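Side-chain contacts in glucose-binding protein (Thermus thermophilus HB27, PDB 2B3F), which binds glucose and galactose and probably serves as the substrate-binding component of a binding-protein-dependent sugar transport system: residues A[86-89]-A[93-96]; A[99-104]-A[275-280]; A[144-149]-A[212-217]; A[227-232]-A[251-256]; A[244-249]-A[259-264]. All coordinates share one frame; numbering follows the deposited sequence.

Contact 1. Residues A[86-89]-A[93-96]; sequences ALFR and WLQA
Trp93 opens the second segment by giving its backbone N-H to the carbonyl oxygen of Phe88, N to O 3.0 Å, a bond that ties the two helices at the corner. Its side chain then turns back over the helix it has just left. CB sits 3.4 Å from Phe88 CD2, and the indole brings its benzo edge down on the phenyl face, with CE3 over the middle of the ring. The two planes stand at 80° and the six-membered rings are 4.9 Å apart between centroids, a T-shaped stack in which Phe88 offers its face. Farther along the benzo ring, Trp93 CZ3 meets CG of Leu87, which comes in at a slant, at 3.8 Å; with CG anti to the backbone N (chi1 -177°), Leu87 reaches forward to that atom. The arrangement is a tight helix-to-helix corner in the solute-binding-protein fold, where helix 85-91 gives way to the short helix 93-96, whose internal bonds are weak, and Val114 of strand 110-115 touches both rings. Leu94 follows, its CD2 4.1 Å from Phe88 CD2, while its backbone N donates to a water. That water in turn donates to Phe88 O and to OE1 of Gln95, the next residue.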
# COMPACT_ATOMS: atom_id res chain seq x y z
N ALA A 86 -17.54 10.82 -17.54
CA ALA A 86 -18.57 11.89 -17.43
C ALA A 86 -18.63 12.44 -16.02
O ALA A 86 -18.76 13.65 -15.81
CB ALA A 86 -19.92 11.36 -17.85
N LEU A 87 -18.53 11.54 -15.03
CA LEU A 87 -18.49 11.95 -13.64
C LEU A 87 -17.25 12.79 -13.36
O LEU A 87 -17.33 13.79 -12.65
CB LEU A 87 -18.54 10.72 -12.71
CG LEU A 87 -18.56 10.99 -11.22
CD1 LEU A 87 -19.82 11.75 -10.85
CD2 LEU A 87 -18.49 9.65 -10.49
N PHE A 88 -16.11 12.39 -13.91
CA PHE A 88 -14.88 13.16 -13.76
C PHE A 88 -15.06 14.57 -14.32
O PHE A 88 -14.64 15.55 -13.70
CB PHE A 88 -13.69 12.45 -14.42
CG PHE A 88 -12.95 11.53 -13.47
CD1 PHE A 88 -13.52 10.31 -13.08
CD2 PHE A 88 -11.73 11.88 -12.95
CE1 PHE A 88 -12.85 9.47 -12.18
CE2 PHE A 88 -11.05 11.04 -12.04
CZ PHE A 88 -11.64 9.85 -11.67
N ARG A 89 -15.70 14.67 -15.48
CA ARG A 89 -15.98 15.99 -16.05
C ARG A 89 -16.91 16.79 -15.14
O ARG A 89 -16.62 17.94 -14.78
CB ARG A 89 -16.58 15.86 -17.43
CG ARG A 89 -15.57 15.41 -18.47
CD ARG A 89 -16.11 15.58 -19.90
NE ARG A 89 -17.03 14.51 -20.27
CZ ARG A 89 -16.66 13.30 -20.71
NH1 ARG A 89 -15.36 12.98 -20.86
NH2 ARG A 89 -17.59 12.40 -21.02
N TRP A 93 -12.65 16.73 -11.72
CA TRP A 93 -11.58 15.91 -11.15
C TRP A 93 -10.31 15.83 -12.00
O TRP A 93 -9.25 15.51 -11.49
CB TRP A 93 -12.07 14.51 -10.84
CG TRP A 93 -12.99 14.41 -9.65
CD1 TRP A 93 -13.09 15.27 -8.61
CD2 TRP A 93 -13.90 13.35 -9.39
NE1 TRP A 93 -14.03 14.81 -7.71
CE2 TRP A 93 -14.54 13.63 -8.18
CE3 TRP A 93 -14.25 12.18 -10.07
CZ2 TRP A 93 -15.51 12.79 -7.64
CZ3 TRP A 93 -15.21 11.36 -9.55
CH2 TRP A 93 -15.82 11.66 -8.33
N LEU A 94 -10.40 16.14 -13.30
CA LEU A 94 -9.21 16.10 -14.16
C LEU A 94 -8.18 17.17 -13.77
O LEU A 94 -7.00 17.03 -14.08
CB LEU A 94 -9.60 16.18 -15.65
CG LEU A 94 -10.35 14.97 -16.21
CD1 LEU A 94 -10.64 15.14 -17.69
CD2 LEU A 94 -9.56 13.70 -15.97
N GLN A 95 -8.62 18.22 -13.08
CA GLN A 95 -7.74 19.25 -12.57
C GLN A 95 -7.45 19.07 -11.09
O GLN A 95 -6.47 19.61 -10.59
CB GLN A 95 -8.35 20.65 -12.79
CG GLN A 95 -8.43 21.09 -14.26
CD GLN A 95 -9.53 20.39 -15.03
OE1 GLN A 95 -10.67 20.32 -14.58
NE2 GLN A 95 -9.18 19.87 -16.20
N ALA A 96 -8.31 18.32 -10.41
CA ALA A 96 -8.19 18.12 -8.97
C ALA A 96 -7.12 17.09 -8.55
O ALA A 96 -6.64 17.16 -7.44
CB ALA A 96 -9.53 17.69 -8.40
O HOH W 1 -12.46 17.70 -14.85

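Contact 2. Residues A[99-104]-A[275-280]; sequences KGLIDL and MLSDSF. With GAL (beta-D-galactopyranose), chain G.
Leu104 and Met275 point at each other tip to tip, joining helix 99-105 to strand 272-280 of the mixed sheet in this periplasmic binding-protein fold. Leu104 CD1 lies 3.8 Å from SD of Met275. The methionine is folded up: CG is held between the backbone N and the carbonyl carbon (chi1 65°), and further bends at chi2 and chi3 turn the thioether toward the helix. Its terminal CE thereby reaches CD1 of Leu101 as well, at 4.1 Å. One turn of helix before Leu104, Leu101 directs the same CD1 at Ser277, where it rests 3.9 Å from CB; the serine hydroxyl is bonded elsewhere, to the carbonyl oxygen of Asn117. No hydrogen bond crosses between the segments, and the contact is buried apolar packing.

Beyond the helix-facing side chains, the strand serves the sugar. Leu276 points away from the helix and lays CD1 against galactose O2, while Asp278 holds two neighbouring hydroxyls with one carboxylate. An asparagine in place of Asp278 has one carboxylate oxygen fewer and no charge, and would probably leave one galactose hydroxyl without its acceptor. Gln64 NE2 also bonds to OD1. The grip on the sugar is even, with galactose O2 donating to Asp278 OD1 at 2.6 Å and galactose O3 donating to Asp278 OD2 at 2.6 Å.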
# COMPACT_ATOMS: atom_id res chain seq x y z
N LYS A 99 -1.61 14.47 -12.69
CA LYS A 99 -1.76 13.80 -13.97
C LYS A 99 -1.33 12.34 -13.91
O LYS A 99 -1.95 11.47 -14.53
CB LYS A 99 -0.93 14.51 -15.04
CG LYS A 99 -1.12 13.94 -16.44
CD LYS A 99 0.02 14.34 -17.38
CE LYS A 99 -0.19 13.71 -18.76
NZ LYS A 99 -0.15 12.20 -18.73
N GLY A 100 -0.25 12.08 -13.17
CA GLY A 100 0.30 10.73 -13.01
C GLY A 100 -0.70 9.78 -12.38
O GLY A 100 -0.77 8.60 -12.74
N LEU A 101 -1.48 10.29 -11.43
CA LEU A 101 -2.55 9.52 -10.80
C LEU A 101 -3.71 9.27 -11.78
O LEU A 101 -4.22 8.15 -11.87
CB LEU A 101 -3.04 10.21 -9.54
CG LEU A 101 -4.04 9.45 -8.68
CD1 LEU A 101 -3.50 8.09 -8.22
CD2 LEU A 101 -4.41 10.31 -7.47
N ILE A 102 -4.11 10.29 -12.53
CA ILE A 102 -5.12 10.10 -13.57
C ILE A 102 -4.68 9.00 -14.54
O ILE A 102 -5.47 8.16 -14.97
CB ILE A 102 -5.43 11.42 -14.35
CG1 ILE A 102 -6.00 12.50 -13.42
CG2 ILE A 102 -6.42 11.15 -15.49
CD1 ILE A 102 -7.35 12.20 -12.88
N ASP A 103 -3.39 9.01 -14.88
CA ASP A 103 -2.87 8.00 -15.79
C ASP A 103 -3.06 6.58 -15.25
O ASP A 103 -3.43 5.70 -16.01
CB ASP A 103 -1.40 8.25 -16.10
CG ASP A 103 -1.17 9.50 -16.95
OD1 ASP A 103 -2.11 10.01 -17.62
OD2 ASP A 103 -0.01 9.96 -16.97
N LEU A 104 -2.86 6.37 -13.95
CA LEU A 104 -2.98 5.02 -13.35
C LEU A 104 -4.38 4.46 -13.36
O LEU A 104 -4.57 3.25 -13.30
CB LEU A 104 -2.53 5.03 -11.89
CG LEU A 104 -1.07 5.13 -11.56
CD1 LEU A 104 -0.92 5.17 -10.07
CD2 LEU A 104 -0.29 3.95 -12.14
N MET A 275 4.57 4.84 -4.24
CA MET A 275 3.18 5.14 -3.93
C MET A 275 2.25 3.98 -4.22
O MET A 275 2.58 3.04 -4.95
CB MET A 275 2.70 6.38 -4.71
CG MET A 275 2.67 6.21 -6.20
SD MET A 275 1.23 5.34 -6.90
CE MET A 275 -0.12 6.49 -6.56
N LEU A 276 1.06 4.09 -3.62
CA LEU A 276 -0.11 3.31 -3.98
C LEU A 276 -1.31 4.22 -3.70
O LEU A 276 -1.18 5.23 -2.99
CB LEU A 276 -0.20 2.02 -3.13
CG LEU A 276 -0.21 2.25 -1.62
CD1 LEU A 276 -1.41 1.62 -0.95
CD2 LEU A 276 1.12 1.85 -0.95
N SER A 277 -2.47 3.84 -4.20
CA SER A 277 -3.67 4.64 -3.99
C SER A 277 -4.89 3.76 -3.90
O SER A 277 -5.14 2.95 -4.79
CB SER A 277 -3.83 5.67 -5.13
OG SER A 277 -5.04 6.38 -4.97
N ASP A 278 -5.63 3.91 -2.80
CA ASP A 278 -6.91 3.28 -2.61
C ASP A 278 -7.94 4.09 -3.39
O ASP A 278 -7.94 5.31 -3.31
CB ASP A 278 -7.27 3.25 -1.13
CG ASP A 278 -6.33 2.34 -0.31
OD1 ASP A 278 -6.18 1.17 -0.73
OD2 ASP A 278 -5.76 2.82 0.69
N SER A 279 -8.78 3.39 -4.15
CA SER A 279 -9.78 4.01 -5.00
C SER A 279 -11.08 3.20 -4.97
O SER A 279 -11.10 2.04 -4.56
CB SER A 279 -9.21 4.17 -6.43
OG SER A 279 -9.18 2.96 -7.15
N PHE A 280 -12.17 3.83 -5.42
CA PHE A 280 -13.46 3.18 -5.55
C PHE A 280 -14.01 3.43 -6.94
O PHE A 280 -13.90 4.55 -7.44
CB PHE A 280 -14.45 3.73 -4.52
CG PHE A 280 -14.17 3.28 -3.11
CD1 PHE A 280 -14.72 2.10 -2.62
CD2 PHE A 280 -13.36 4.04 -2.28
CE1 PHE A 280 -14.45 1.68 -1.31
CE2 PHE A 280 -13.10 3.64 -0.98
CZ PHE A 280 -13.65 2.43 -0.50
C1 GAL G . -3.00 -1.68 1.45
C2 GAL G . -4.14 -0.66 1.38
C3 GAL G . -4.19 0.22 2.62
C4 GAL G . -4.21 -0.63 3.90
C5 GAL G . -3.09 -1.69 3.80
C6 GAL G . -3.00 -2.63 5.01
O1 GAL G . -3.00 -2.53 0.34
O2 GAL G . -3.98 0.13 0.18
O3 GAL G . -5.35 1.05 2.58
O4 GAL G . -5.49 -1.20 4.00
O5 GAL G . -3.20 -2.47 2.64
O6 GAL G . -4.07 -3.53 5.02

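Contact 3. Residues A[144-149]-A[212-217]; sequences KFLATC and LDCANK. Unlike the reference sequence in segment 144-149: Lys144 (reference Glu).
Cys149 and Cys214 bring the backbones to their nearest approach, CA to CA 6.6 Å, where helix 142-154 passes a type I beta turn running from Leu212 to Ala215 and closed by the bond from Ala215 N to Leu212 O. Cys214 stands at the third position of that turn and directs its side chain into the helix. Its SG lies 3.6 Å from CB of Cys149 and 3.9 Å from SG of Cys149, much too far for a disulfide, so the two cysteines meet by packing alone. With SG anti to the carbonyl carbon (chi1 -54°), Cys214 also extends toward the preceding turn of the helix. There Leu146 contributes CD2, 4.0 Å from the same sulfur, and Phe145 its CE2, at 4.3 Å. The approach to the phenyl ring is oblique: the sulfur is 5.4 Å from the centroid and 62° off the ring normal, making a loose Cys sulfur-aromatic contact. Cys149 SG, from the same helix as Phe145, stands 3.6 Å above the plane of the ring, offset toward its rim. A single sulfur thus gathers three helix residues spread over little more than one turn.

Leu161 of strand 161-162 touches both Phe145 and Cys214 and pairs with the backbone of the latter. The arrangement is plain helix-to-turn packing, away from the sugar site, that seats the turn following helix 199-212 against helix 142-154 beside an outer strand of the four-stranded sheet.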
# COMPACT_ATOMS: atom_id res chain seq x y z
N LYS A 144 24.43 0.00 6.21
CA LYS A 144 24.36 0.56 7.56
C LYS A 144 23.24 -0.08 8.41
O LYS A 144 23.38 -0.24 9.62
CB LYS A 144 24.21 2.09 7.51
CG LYS A 144 25.39 2.80 6.84
CD LYS A 144 25.15 4.31 6.69
CE LYS A 144 26.29 5.00 5.94
NZ LYS A 144 26.71 6.28 6.58
N PHE A 145 22.13 -0.43 7.78
CA PHE A 145 21.07 -1.17 8.46
C PHE A 145 21.59 -2.50 9.01
O PHE A 145 21.35 -2.85 10.16
CB PHE A 145 19.88 -1.41 7.49
CG PHE A 145 18.79 -2.27 8.06
CD1 PHE A 145 17.72 -1.69 8.74
CD2 PHE A 145 18.82 -3.64 7.90
CE1 PHE A 145 16.71 -2.49 9.27
CE2 PHE A 145 17.82 -4.44 8.43
CZ PHE A 145 16.77 -3.86 9.12
N LEU A 146 22.27 -3.25 8.17
CA LEU A 146 22.76 -4.57 8.57
C LEU A 146 23.81 -4.46 9.69
O LEU A 146 23.80 -5.25 10.61
CB LEU A 146 23.34 -5.30 7.37
CG LEU A 146 22.32 -5.72 6.30
CD1 LEU A 146 23.04 -6.17 5.06
CD2 LEU A 146 21.39 -6.79 6.82
N ALA A 147 24.69 -3.47 9.59
CA ALA A 147 25.69 -3.20 10.65
C ALA A 147 25.07 -2.79 11.98
O ALA A 147 25.45 -3.28 13.04
CB ALA A 147 26.70 -2.14 10.17
N THR A 148 24.08 -1.89 11.92
CA THR A 148 23.36 -1.48 13.13
C THR A 148 22.61 -2.65 13.77
O THR A 148 22.61 -2.80 14.98
CB THR A 148 22.40 -0.30 12.83
OG1 THR A 148 23.17 0.86 12.49
CG2 THR A 148 21.52 0.01 14.04
N CYS A 149 21.97 -3.48 12.95
CA CYS A 149 21.28 -4.64 13.49
C CYS A 149 22.24 -5.63 14.19
O CYS A 149 21.88 -6.23 15.19
CB CYS A 149 20.50 -5.36 12.37
SG CYS A 149 18.98 -4.50 11.91
N LEU A 212 16.48 -10.26 6.07
CA LEU A 212 15.57 -11.25 6.67
C LEU A 212 16.19 -11.89 7.93
O LEU A 212 15.49 -12.23 8.89
CB LEU A 212 15.26 -12.34 5.64
CG LEU A 212 13.86 -12.88 5.41
CD1 LEU A 212 12.80 -11.78 5.36
CD2 LEU A 212 13.87 -13.73 4.15
N ASP A 213 17.51 -12.06 7.90
CA ASP A 213 18.22 -12.63 9.06
C ASP A 213 18.23 -11.72 10.28
O ASP A 213 18.68 -12.15 11.35
CB ASP A 213 19.66 -13.05 8.70
CG ASP A 213 19.74 -14.36 7.95
OD1 ASP A 213 18.72 -15.09 7.88
OD2 ASP A 213 20.84 -14.68 7.41
N CYS A 214 17.72 -10.49 10.16
CA CYS A 214 17.54 -9.58 11.30
C CYS A 214 16.14 -9.60 11.92
O CYS A 214 15.87 -8.88 12.90
CB CYS A 214 17.86 -8.15 10.88
SG CYS A 214 19.50 -7.97 10.13
N ALA A 215 15.25 -10.40 11.33
CA ALA A 215 13.83 -10.38 11.63
C ALA A 215 13.44 -11.39 12.70
O ALA A 215 14.15 -12.39 12.93
CB ALA A 215 13.01 -10.63 10.35
N ASN A 216 12.29 -11.16 13.33
CA ASN A 216 11.74 -12.12 14.28
C ASN A 216 11.35 -13.43 13.56
O ASN A 216 10.77 -13.42 12.47
CB ASN A 216 10.53 -11.54 15.04
CG ASN A 216 9.54 -10.84 14.12
OD1 ASN A 216 9.90 -9.83 13.51
ND2 ASN A 216 8.31 -11.37 14.03
N LYS A 217 11.66 -14.56 14.18
CA LYS A 217 11.48 -15.85 13.54
C LYS A 217 10.02 -16.29 13.51
O LYS A 217 9.66 -17.21 12.76
CB LYS A 217 12.34 -16.91 14.25
CG LYS A 217 13.84 -16.59 14.27
CD LYS A 217 14.57 -17.26 13.12
CE LYS A 217 16.00 -16.72 12.93
NZ LYS A 217 16.72 -16.47 14.21

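Contact 4. Residues A[227-232]-A[251-256]; sequences AVDRVV and TTLKLK
This is an apolar contact near the surface of the solute-binding-protein fold, between helix 224-233 and the loop that leaves the C-terminal end of helix 244-252. Only side chains meet, and no hydrogen bond links the two segments. Val232 is the central residue on the first helix. Its two methyls face the end of Leu255, tip to tip, with Leu255 CD1 4.1 Å from CG2 and 4.2 Å from CG1 of the valine, so that the leucine methyl is met by both branches of the fork. The fork is set by chi1 176°, which places CG1 anti to the backbone N and leaves CG2 beside it.

Leu253, two residues before Leu255, reaches the same valine. Its CD1 approaches CG2 of Val232 at 4.2 Å, making that one methyl common to both leucines. Between them lies Lys254, the first residue to leave helical backbone angles; with positive phi (63°) it breaks the helical path, and the leucines before and after it both point at helix 224-233. The lysine itself curls back, its NZ forming weak bonds to the carbonyl oxygens of Thr251 and Thr252 near the helix end.

One turn before Val232, Asp229 lies obliquely across the side chain of Leu253. The carboxylate is no partner for a methyl; its polar engagement is with the phenol of Tyr248, which is hydrogen-bonded to OD1. Leu253 CD1 merely approaches that same Asp229 OD1, 4.2 Å away.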
# COMPACT_ATOMS: atom_id res chain seq x y z
N ALA A 227 3.37 -6.63 14.02
CA ALA A 227 4.77 -6.31 13.72
C ALA A 227 5.10 -4.85 14.14
O ALA A 227 6.16 -4.57 14.68
CB ALA A 227 5.06 -6.54 12.25
N VAL A 228 4.19 -3.90 13.88
CA VAL A 228 4.39 -2.54 14.37
C VAL A 228 4.48 -2.54 15.89
O VAL A 228 5.33 -1.85 16.45
CB VAL A 228 3.25 -1.57 13.88
CG1 VAL A 228 3.41 -0.19 14.54
CG2 VAL A 228 3.31 -1.44 12.36
N ASP A 229 3.60 -3.30 16.53
CA ASP A 229 3.56 -3.41 17.98
C ASP A 229 4.94 -3.80 18.53
O ASP A 229 5.33 -3.32 19.59
CB ASP A 229 2.53 -4.44 18.43
CG ASP A 229 1.10 -3.96 18.32
OD1 ASP A 229 0.86 -2.74 18.09
OD2 ASP A 229 0.22 -4.82 18.49
N ARG A 230 5.68 -4.67 17.83
CA ARG A 230 7.01 -5.06 18.31
C ARG A 230 7.94 -3.89 18.43
O ARG A 230 8.74 -3.81 19.36
CB ARG A 230 7.67 -6.14 17.41
CG ARG A 230 7.00 -7.50 17.50
CD ARG A 230 7.66 -8.52 16.60
NE ARG A 230 9.02 -8.78 17.04
CZ ARG A 230 9.35 -9.64 18.00
NH1 ARG A 230 8.40 -10.36 18.60
NH2 ARG A 230 10.62 -9.77 18.34
N VAL A 231 7.86 -2.96 17.48
CA VAL A 231 8.65 -1.75 17.54
C VAL A 231 8.20 -0.86 18.72
O VAL A 231 9.05 -0.35 19.48
CB VAL A 231 8.60 -0.97 16.20
CG1 VAL A 231 9.36 0.33 16.30
CG2 VAL A 231 9.17 -1.81 15.08
N VAL A 232 6.89 -0.69 18.88
CA VAL A 232 6.35 0.13 19.98
C VAL A 232 6.83 -0.43 21.34
O VAL A 232 7.16 0.33 22.26
CB VAL A 232 4.82 0.21 19.89
CG1 VAL A 232 4.22 0.99 21.10
CG2 VAL A 232 4.43 0.90 18.54
N THR A 251 -4.06 7.15 15.53
CA THR A 251 -5.49 7.00 15.73
C THR A 251 -5.84 5.94 16.78
O THR A 251 -6.72 6.15 17.61
CB THR A 251 -6.20 6.71 14.38
OG1 THR A 251 -5.98 7.83 13.51
CG2 THR A 251 -7.69 6.48 14.52
N THR A 252 -5.17 4.80 16.72
CA THR A 252 -5.51 3.69 17.61
C THR A 252 -4.68 3.75 18.91
O THR A 252 -5.23 3.67 20.00
CB THR A 252 -5.36 2.32 16.87
OG1 THR A 252 -6.36 2.22 15.84
CG2 THR A 252 -5.54 1.14 17.83
N LEU A 253 -3.37 3.90 18.79
CA LEU A 253 -2.49 3.85 19.97
C LEU A 253 -2.25 5.21 20.64
O LEU A 253 -1.68 5.24 21.73
CB LEU A 253 -1.15 3.22 19.64
CG LEU A 253 -1.16 1.78 19.11
CD1 LEU A 253 0.25 1.30 18.92
CD2 LEU A 253 -1.94 0.83 19.99
N LYS A 254 -2.65 6.30 19.99
CA LYS A 254 -2.55 7.65 20.56
C LYS A 254 -1.11 8.10 20.85
O LYS A 254 -0.86 8.91 21.75
CB LYS A 254 -3.41 7.77 21.81
CG LYS A 254 -4.84 7.33 21.66
CD LYS A 254 -5.52 7.95 20.48
CE LYS A 254 -7.01 7.69 20.45
NZ LYS A 254 -7.35 6.31 20.82
N LEU A 255 -0.15 7.59 20.06
CA LEU A 255 1.23 8.02 20.12
C LEU A 255 1.43 9.34 19.36
O LEU A 255 0.76 9.59 18.37
CB LEU A 255 2.15 6.97 19.50
CG LEU A 255 2.07 5.56 20.09
CD1 LEU A 255 3.14 4.69 19.44
CD2 LEU A 255 2.26 5.60 21.58
N LYS A 256 2.37 10.15 19.84
CA LYS A 256 2.63 11.48 19.27
C LYS A 256 3.68 11.38 18.18
O LYS A 256 4.80 10.93 18.44
CB LYS A 256 3.11 12.45 20.35
CG LYS A 256 2.16 12.57 21.52
CD LYS A 256 2.66 13.55 22.59
CE LYS A 256 1.85 13.43 23.88
NZ LYS A 256 2.31 12.25 24.70

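Contact 5. Residues A[244-249]-A[259-264]; sequences WAAGYM and TDFAWA. With GAL (beta-D-galactopyranose), chain G.
Sulfur-aromatic and CH-pi contacts join Met249 to Phe261 and carry the interaction between helix 244-252 and the loop entering strand 262-265. The end of the methionine lies over one face of the phenyl ring. SD is 4.2 Å from the Phe261 ring centroid and 25° off the normal, a Met-aromatic contact, while CE, at 4.0 Å from the centroid, puts its methyl hydrogens over the same face. The nearest ring atom to CE is CD1, 3.7 Å away. The bend at chi3 (-79°) folds the methyl over the ring, so that thioether and methyl cover it together, and Met249 CB adds a touch at CE2.

Apolar packing is lighter. One turn earlier on the helix, Ala246 CB stands 4.5 Å from Phe261 CE1, and Leu255 packs on the phenylalanine from the loop between the segments.

Carbohydrate stacking occupies the start of the helix, where Trp244 turns to the ligand. Galactose C5 lies 3.6 Å above the indole plane, over its centre, with C3, C4 and C6 also near the ring, and CD2 is the indole atom closest to C5. Trp224, His119 and His348 meet the indole edge-to-face and hem it in. An alanine in place of Trp244 would strip away this platform and is likely to leave the apolar face of the sugar without its stacking partner. Such an aromatic ring laid flat on a pyranose is characteristic of sugar-binding pockets, here the galactose site of a periplasmic binding protein.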
# COMPACT_ATOMS: atom_id res chain seq x y z
N TRP A 244 -0.06 3.50 6.56
CA TRP A 244 -1.19 3.08 7.40
C TRP A 244 -0.68 2.81 8.83
O TRP A 244 -1.44 2.86 9.79
CB TRP A 244 -1.91 1.85 6.84
CG TRP A 244 -1.03 0.74 6.34
CD1 TRP A 244 -0.60 -0.37 7.03
CD2 TRP A 244 -0.55 0.59 5.00
NE1 TRP A 244 0.16 -1.17 6.19
CE2 TRP A 244 0.22 -0.60 4.95
CE3 TRP A 244 -0.66 1.37 3.83
CZ2 TRP A 244 0.84 -1.03 3.78
CZ3 TRP A 244 -0.03 0.94 2.69
CH2 TRP A 244 0.70 -0.24 2.65
N ALA A 245 0.61 2.53 8.96
CA ALA A 245 1.24 2.34 10.29
C ALA A 245 1.20 3.61 11.12
O ALA A 245 0.95 3.55 12.32
CB ALA A 245 2.67 1.84 10.15
N ALA A 246 1.39 4.77 10.48
CA ALA A 246 1.27 6.04 11.18
C ALA A 246 -0.16 6.24 11.69
O ALA A 246 -0.36 6.65 12.83
CB ALA A 246 1.73 7.21 10.30
N GLY A 247 -1.16 5.91 10.86
CA GLY A 247 -2.56 5.98 11.27
C GLY A 247 -2.82 5.10 12.47
O GLY A 247 -3.48 5.50 13.41
N TYR A 248 -2.29 3.87 12.44
CA TYR A 248 -2.48 2.95 13.58
C TYR A 248 -1.89 3.53 14.86
O TYR A 248 -2.56 3.61 15.89
CB TYR A 248 -1.84 1.61 13.24
CG TYR A 248 -1.79 0.61 14.37
CD1 TYR A 248 -2.95 0.09 14.91
CD2 TYR A 248 -0.57 0.17 14.85
CE1 TYR A 248 -2.89 -0.86 15.98
CE2 TYR A 248 -0.52 -0.77 15.89
CZ TYR A 248 -1.66 -1.28 16.42
OH TYR A 248 -1.58 -2.21 17.46
N MET A 249 -0.65 3.96 14.77
CA MET A 249 0.05 4.47 15.95
C MET A 249 -0.60 5.75 16.54
O MET A 249 -0.53 5.97 17.75
CB MET A 249 1.53 4.68 15.62
CG MET A 249 2.30 3.37 15.51
SD MET A 249 4.08 3.54 15.41
CE MET A 249 4.24 3.97 13.67
N THR A 259 7.97 12.31 18.37
CA THR A 259 8.56 12.08 19.68
C THR A 259 8.34 10.65 20.17
O THR A 259 9.29 10.00 20.58
CB THR A 259 8.03 13.09 20.72
OG1 THR A 259 6.60 13.15 20.70
CG2 THR A 259 8.58 14.48 20.41
N ASP A 260 7.10 10.15 20.14
CA ASP A 260 6.82 8.76 20.57
C ASP A 260 7.19 7.74 19.48
O ASP A 260 7.39 6.56 19.78
CB ASP A 260 5.36 8.55 20.95
CG ASP A 260 4.96 9.31 22.21
OD1 ASP A 260 5.84 9.57 23.05
OD2 ASP A 260 3.75 9.60 22.36
N PHE A 261 7.21 8.17 18.23
CA PHE A 261 7.71 7.38 17.11
C PHE A 261 8.21 8.32 16.04
O PHE A 261 7.85 9.50 16.04
CB PHE A 261 6.64 6.43 16.54
CG PHE A 261 5.51 7.12 15.79
CD1 PHE A 261 5.58 7.30 14.42
CD2 PHE A 261 4.37 7.57 16.46
CE1 PHE A 261 4.55 7.94 13.71
CE2 PHE A 261 3.33 8.20 15.77
CZ PHE A 261 3.44 8.39 14.38
N ALA A 262 9.01 7.79 15.13
CA ALA A 262 9.55 8.58 14.04
C ALA A 262 9.65 7.73 12.78
O ALA A 262 9.32 6.54 12.80
CB ALA A 262 10.91 9.16 14.41
N TRP A 263 10.08 8.35 11.69
CA TRP A 263 10.07 7.72 10.38
C TRP A 263 11.21 8.22 9.50
O TRP A 263 11.71 9.33 9.67
CB TRP A 263 8.73 7.99 9.67
CG TRP A 263 8.44 9.44 9.56
CD1 TRP A 263 8.75 10.26 8.52
CD2 TRP A 263 7.79 10.26 10.54
NE1 TRP A 263 8.32 11.55 8.78
CE2 TRP A 263 7.73 11.57 10.02
CE3 TRP A 263 7.22 10.00 11.79
CZ2 TRP A 263 7.15 12.63 10.72
CZ3 TRP A 263 6.64 11.05 12.49
CH2 TRP A 263 6.61 12.35 11.96
N ALA A 264 11.62 7.37 8.57
CA ALA A 264 12.53 7.75 7.50
C ALA A 264 12.17 6.92 6.27
O ALA A 264 11.51 5.88 6.40
CB ALA A 264 13.96 7.50 7.88
C1 GAL G . -3.00 -1.68 1.45
C2 GAL G . -4.14 -0.66 1.38
C3 GAL G . -4.19 0.22 2.62
C4 GAL G . -4.21 -0.63 3.90
C5 GAL G . -3.09 -1.69 3.80
C6 GAL G . -3.00 -2.63 5.01
O1 GAL G . -3.00 -2.53 0.34
O2 GAL G . -3.98 0.13 0.18
O3 GAL G . -5.35 1.05 2.58
O4 GAL G . -5.49 -1.20 4.00
O5 GAL G . -3.20 -2.47 2.64
O6 GAL G . -4.07 -3.53 5.02

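How the contacts relate
Contacts 1 and 2 are neighbours, centres about 13 Å apart, where Ile102 of helix 99-105 packs on Phe88 and Leu94; contact 1 packs on strand 110-115 and contact 2 includes strand 272-280 of the same mixed sheet. The centres of contacts 4 and 5 lie about 7 Å apart; both use helix 244-252, and their segments alternate along the chain. Contact 3 stands about 21 Å from contact 4, centre to centre, and touches it through Asn216 and Arg230. Contact 1 comes first in the chain, whereas contacts 3, 4 and 5 are all nested in the long excursion closed by contact 2. Contacts 2 and 5 meet at the galactose, where Leu276 packs on Trp244, so a strand of the larger sheet and the start of helix 244-252 converge on one sugar.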